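Local coordinates for protein nitrate reductase (Ulva prolifera, PDB 5YLY) that probably passes electrons from NADH through its FAD-bound cytochrome b5 reductase domain toward the reduction of nitrate to nitrite in nitrate assimilation, at residues 64-75 and 135-146. Numbering follows the deposited sequence.
Sequences LPTGKHMLIRKK and TVEVKGPIGHFH
Arg73 and Glu137 pair across two neighbouring antiparallel strands, 69-75 and 135-142, of the six-stranded beta barrel that forms the FAD-binding domain of the ferredoxin reductase-like fold. The N-to-C directions of the two strand segments make 160°, close to antiparallel, and a beta bulge shifts their register by one between the hydrogen-bonded pairs His69-Ile142 and Leu71-Lys139. On the face shared with Leu71, Arg73 NE and NH1 both reach Glu137 OE1, NE at 2.8 Å; the carboxylate oxygen lies in the guanidinium plane, and the two flat groups are nearly coplanar. Lys75, its chain bent at every torsion beyond CG, brings NZ to Glu137 OE1 from above the carboxylate plane, 2.7 Å away, so one atom accepts three bonds. A glutamine in place of Glu137 would probably leave Arg73 and Lys75 without the negative charge they share. On the other face, Ile72 CG2 meets Val136 CG2 at 3.7 Å, and Val138 touches Phe102 of strand 101-107. His69, which touches the FAD, has CG between its backbone N and carbonyl carbon (chi1 64°); this brings one ring face against Ile142, whose CB stands 3.8 Å from the centroid of the His69 ring in a CH-pi contact. Past the cis peptide bond before Pro141, Ile142 CG1 packs on Leu71 CG. At the far end, water 1 donates to Gly67 O and accepts from Phe145 N, while Pro65 CB sits over the face of the His146 ring, 3.4 Å from His146 CE1.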
loop_
_atom_site.group_PDB
_atom_site.type_symbol
_atom_site.label_atom_id
_atom_site.label_comp_id
_atom_site.label_asym_id
_atom_site.label_seq_id
_atom_site.Cartn_x
_atom_site.Cartn_y
_atom_site.Cartn_z
ATOM N N LEU A 64 -0.037 -5.613 13.637
ATOM C CA LEU A 64 -0.676 -4.836 12.583
ATOM C C LEU A 64 -1.597 -5.773 11.808
ATOM O O LEU A 64 -1.110 -6.556 10.977
ATOM C CB LEU A 64 0.367 -4.190 11.614
ATOM C CG LEU A 64 -0.237 -3.258 10.528
ATOM C CD1 LEU A 64 -0.959 -2.034 11.168
ATOM C CD2 LEU A 64 0.853 -2.767 9.552
ATOM N N PRO A 65 -2.922 -5.703 12.024
ATOM C CA PRO A 65 -3.836 -6.562 11.255
ATOM C C PRO A 65 -3.833 -6.203 9.768
ATOM O O PRO A 65 -3.584 -5.054 9.395
ATOM C CB PRO A 65 -5.213 -6.267 11.885
ATOM C CG PRO A 65 -4.919 -5.705 13.240
ATOM C CD PRO A 65 -3.671 -4.869 12.984
ATOM N N THR A 66 -4.093 -7.206 8.918
ATOM C CA THR A 66 -4.115 -7.018 7.463
ATOM C C THR A 66 -5.243 -6.063 7.120
ATOM O O THR A 66 -6.369 -6.314 7.513
ATOM C CB THR A 66 -4.302 -8.358 6.746
ATOM O OG1 THR A 66 -3.319 -9.282 7.220
ATOM C CG2 THR A 66 -4.217 -8.204 5.225
ATOM N N GLY A 67 -4.919 -5.011 6.361
ATOM C CA GLY A 67 -5.881 -3.970 5.995
ATOM C C GLY A 67 -5.666 -2.674 6.765
ATOM O O GLY A 67 -6.205 -1.623 6.391
ATOM N N LYS A 68 -4.831 -2.731 7.820
ATOM C CA LYS A 68 -4.517 -1.589 8.664
ATOM C C LYS A 68 -3.095 -1.030 8.421
ATOM O O LYS A 68 -2.226 -1.692 7.827
ATOM C CB LYS A 68 -4.776 -1.922 10.134
ATOM C CG LYS A 68 -6.249 -2.377 10.302
ATOM C CD LYS A 68 -6.773 -2.252 11.701
ATOM C CE LYS A 68 -8.212 -2.727 11.762
ATOM N NZ LYS A 68 -8.754 -2.574 13.130
ATOM N N HIS A 69 -2.875 0.215 8.874
ATOM C CA HIS A 69 -1.575 0.898 8.700
ATOM C C HIS A 69 -1.161 1.567 10.029
ATOM O O HIS A 69 -1.822 1.377 11.055
ATOM C CB HIS A 69 -1.699 1.942 7.556
ATOM C CG HIS A 69 -2.667 3.064 7.828
ATOM N ND1 HIS A 69 -3.992 2.995 7.425
ATOM C CD2 HIS A 69 -2.443 4.282 8.387
ATOM C CE1 HIS A 69 -4.542 4.149 7.786
ATOM N NE2 HIS A 69 -3.644 4.959 8.357
ATOM N N MET A 70 -0.084 2.362 10.001
ATOM C CA MET A 70 0.431 3.040 11.195
ATOM C C MET A 70 0.678 4.509 10.912
ATOM O O MET A 70 0.856 4.889 9.755
ATOM C CB MET A 70 1.768 2.398 11.638
ATOM C CG MET A 70 2.845 2.463 10.579
ATOM S SD MET A 70 4.437 1.601 10.865
ATOM C CE MET A 70 3.901 0.212 11.765
ATOM N N LEU A 71 0.740 5.318 11.962
ATOM C CA LEU A 71 1.085 6.720 11.800
ATOM C C LEU A 71 2.490 6.846 12.342
ATOM O O LEU A 71 2.797 6.366 13.441
ATOM C CB LEU A 71 0.106 7.633 12.584
ATOM C CG LEU A 71 -1.345 7.497 12.176
ATOM C CD1 LEU A 71 -2.233 8.383 13.072
ATOM C CD2 LEU A 71 -1.541 7.847 10.710
ATOM N N ILE A 72 3.362 7.436 11.560
ATOM C CA ILE A 72 4.744 7.593 11.988
ATOM C C ILE A 72 5.015 9.073 12.132
ATOM O O ILE A 72 4.621 9.848 11.258
ATOM C CB ILE A 72 5.698 6.938 10.971
ATOM C CG1 ILE A 72 5.403 5.406 10.889
ATOM C CG2 ILE A 72 7.165 7.219 11.332
ATOM C CD1 ILE A 72 5.994 4.706 9.825
ATOM N N ARG A 73 5.677 9.450 13.221
ATOM C CA ARG A 73 5.941 10.873 13.458
ATOM C C ARG A 73 7.307 11.138 14.032
ATOM O O ARG A 73 7.932 10.241 14.615
ATOM C CB ARG A 73 4.852 11.501 14.352
ATOM C CG ARG A 73 4.960 11.151 15.812
ATOM C CD ARG A 73 3.829 11.770 16.625
ATOM N NE ARG A 73 4.198 11.779 18.028
ATOM C CZ ARG A 73 3.572 12.496 18.958
ATOM N NH1 ARG A 73 3.999 12.477 20.214
ATOM N NH2 ARG A 73 2.509 13.225 18.640
ATOM N N LYS A 74 7.747 12.406 13.921
ATOM C CA LYS A 74 8.987 12.851 14.514
ATOM C C LYS A 74 8.918 14.341 14.791
ATOM O O LYS A 74 8.387 15.110 13.980
ATOM C CB LYS A 74 10.224 12.537 13.638
ATOM C CG LYS A 74 11.515 12.538 14.467
ATOM C CD LYS A 74 12.751 12.138 13.697
ATOM C CE LYS A 74 14.032 12.418 14.479
ATOM N NZ LYS A 74 14.095 11.706 15.792
ATOM N N LYS A 75 9.484 14.724 15.931
ATOM C CA LYS A 75 9.614 16.126 16.346
ATOM C C LYS A 75 10.944 16.605 15.759
ATOM O O LYS A 75 11.996 16.009 16.035
ATOM C CB LYS A 75 9.659 16.244 17.880
ATOM C CG LYS A 75 8.346 16.186 18.631
ATOM C CD LYS A 75 8.123 14.818 19.260
ATOM C CE LYS A 75 7.151 13.998 18.446
ATOM N NZ LYS A 75 7.556 12.576 18.333
ATOM N N THR A 135 15.422 7.778 16.091
ATOM C CA THR A 135 14.118 7.177 16.350
ATOM C C THR A 135 12.966 7.955 15.747
ATOM O O THR A 135 13.093 9.134 15.425
ATOM C CB THR A 135 13.892 7.070 17.881
ATOM O OG1 THR A 135 13.865 8.396 18.426
ATOM C CG2 THR A 135 14.956 6.222 18.584
ATOM N N VAL A 136 11.817 7.276 15.616
ATOM C CA VAL A 136 10.546 7.868 15.206
ATOM C C VAL A 136 9.517 7.358 16.206
ATOM O O VAL A 136 9.785 6.404 16.943
ATOM C CB VAL A 136 10.104 7.529 13.759
ATOM C CG1 VAL A 136 11.099 8.047 12.720
ATOM C CG2 VAL A 136 9.808 6.020 13.596
ATOM N N GLU A 137 8.331 7.958 16.214
ATOM C CA GLU A 137 7.256 7.474 17.074
ATOM C C GLU A 137 6.219 6.851 16.212
ATOM O O GLU A 137 5.937 7.348 15.125
ATOM C CB GLU A 137 6.680 8.590 17.951
ATOM C CG GLU A 137 7.591 8.891 19.120
ATOM C CD GLU A 137 7.047 9.894 20.111
ATOM O OE1 GLU A 137 6.183 10.711 19.722
ATOM O OE2 GLU A 137 7.505 9.877 21.277
ATOM N N VAL A 138 5.664 5.719 16.677
ATOM C CA VAL A 138 4.704 4.945 15.895
ATOM C C VAL A 138 3.390 4.769 16.629
ATOM O O VAL A 138 3.387 4.271 17.754
ATOM C CB VAL A 138 5.312 3.564 15.491
ATOM C CG1 VAL A 138 4.397 2.833 14.519
ATOM C CG2 VAL A 138 6.704 3.738 14.876
ATOM N N LYS A 139 2.274 5.098 15.961
ATOM C CA LYS A 139 0.940 4.893 16.537
ATOM C C LYS A 139 0.084 4.046 15.602
ATOM O O LYS A 139 -0.062 4.351 14.416
ATOM C CB LYS A 139 0.249 6.239 16.879
ATOM C CG LYS A 139 -1.148 6.041 17.496
ATOM C CD LYS A 139 -1.758 7.321 18.083
ATOM C CE LYS A 139 -1.326 7.529 19.511
ATOM N NZ LYS A 139 -2.123 8.597 20.177
ATOM N N GLY A 140 -0.518 3.012 16.151
ATOM C CA GLY A 140 -1.371 2.142 15.355
ATOM C C GLY A 140 -1.885 0.980 16.162
ATOM O O GLY A 140 -1.538 0.870 17.328
ATOM N N PRO A 141 -2.666 0.066 15.559
ATOM C CA PRO A 141 -3.106 0.075 14.152
ATOM C C PRO A 141 -4.178 1.099 13.852
ATOM O O PRO A 141 -4.962 1.471 14.730
ATOM C CB PRO A 141 -3.607 -1.365 13.911
ATOM C CG PRO A 141 -3.514 -2.094 15.241
ATOM C CD PRO A 141 -3.228 -1.075 16.303
ATOM N N ILE A 142 -4.190 1.563 12.613
ATOM C CA ILE A 142 -5.159 2.525 12.122
ATOM C C ILE A 142 -5.923 1.892 10.980
ATOM O O ILE A 142 -5.321 1.320 10.068
ATOM C CB ILE A 142 -4.474 3.838 11.609
ATOM C CG1 ILE A 142 -3.361 4.366 12.576
ATOM C CG2 ILE A 142 -5.535 4.915 11.291
ATOM C CD1 ILE A 142 -3.811 4.882 13.982
ATOM N N GLY A 143 -7.236 2.110 10.967
ATOM C CA GLY A 143 -8.005 1.638 9.832
ATOM C C GLY A 143 -9.271 0.934 10.210
ATOM O O GLY A 143 -9.379 0.402 11.308
ATOM N N HIS A 144 -10.205 0.920 9.276
ATOM C CA HIS A 144 -11.564 0.389 9.414
ATOM C C HIS A 144 -11.736 -0.961 8.706
ATOM O O HIS A 144 -12.698 -1.679 8.977
ATOM C CB HIS A 144 -12.540 1.425 8.820
ATOM C CG HIS A 144 -12.150 1.841 7.430
ATOM N ND1 HIS A 144 -12.689 1.215 6.311
ATOM C CD2 HIS A 144 -11.214 2.734 7.025
ATOM C CE1 HIS A 144 -12.092 1.764 5.270
ATOM N NE2 HIS A 144 -11.192 2.684 5.647
ATOM N N PHE A 145 -10.861 -1.257 7.742
ATOM C CA PHE A 145 -10.909 -2.494 6.971
ATOM C C PHE A 145 -9.921 -3.522 7.564
ATOM O O PHE A 145 -8.735 -3.222 7.773
ATOM C CB PHE A 145 -10.601 -2.226 5.485
ATOM C CG PHE A 145 -10.545 -3.466 4.623
ATOM C CD1 PHE A 145 -11.704 -4.010 4.084
ATOM C CD2 PHE A 145 -9.326 -4.065 4.314
ATOM C CE1 PHE A 145 -11.644 -5.149 3.270
ATOM C CE2 PHE A 145 -9.267 -5.192 3.490
ATOM C CZ PHE A 145 -10.432 -5.742 3.000
ATOM N N HIS A 146 -10.414 -4.741 7.780
ATOM C CA HIS A 146 -9.609 -5.810 8.352
ATOM C C HIS A 146 -9.873 -7.112 7.597
ATOM O O HIS A 146 -10.969 -7.646 7.668
ATOM C CB HIS A 146 -9.969 -5.964 9.850
ATOM C CG HIS A 146 -9.213 -7.011 10.618
ATOM N ND1 HIS A 146 -8.064 -7.611 10.121
ATOM C CD2 HIS A 146 -9.419 -7.452 11.879
ATOM C CE1 HIS A 146 -7.648 -8.430 11.072
ATOM N NE2 HIS A 146 -8.425 -8.363 12.148
HETATM O O HOH W 1 -8.356 0.068 6.983
HETATM O O HOH W 2 16.484 10.386 16.863
#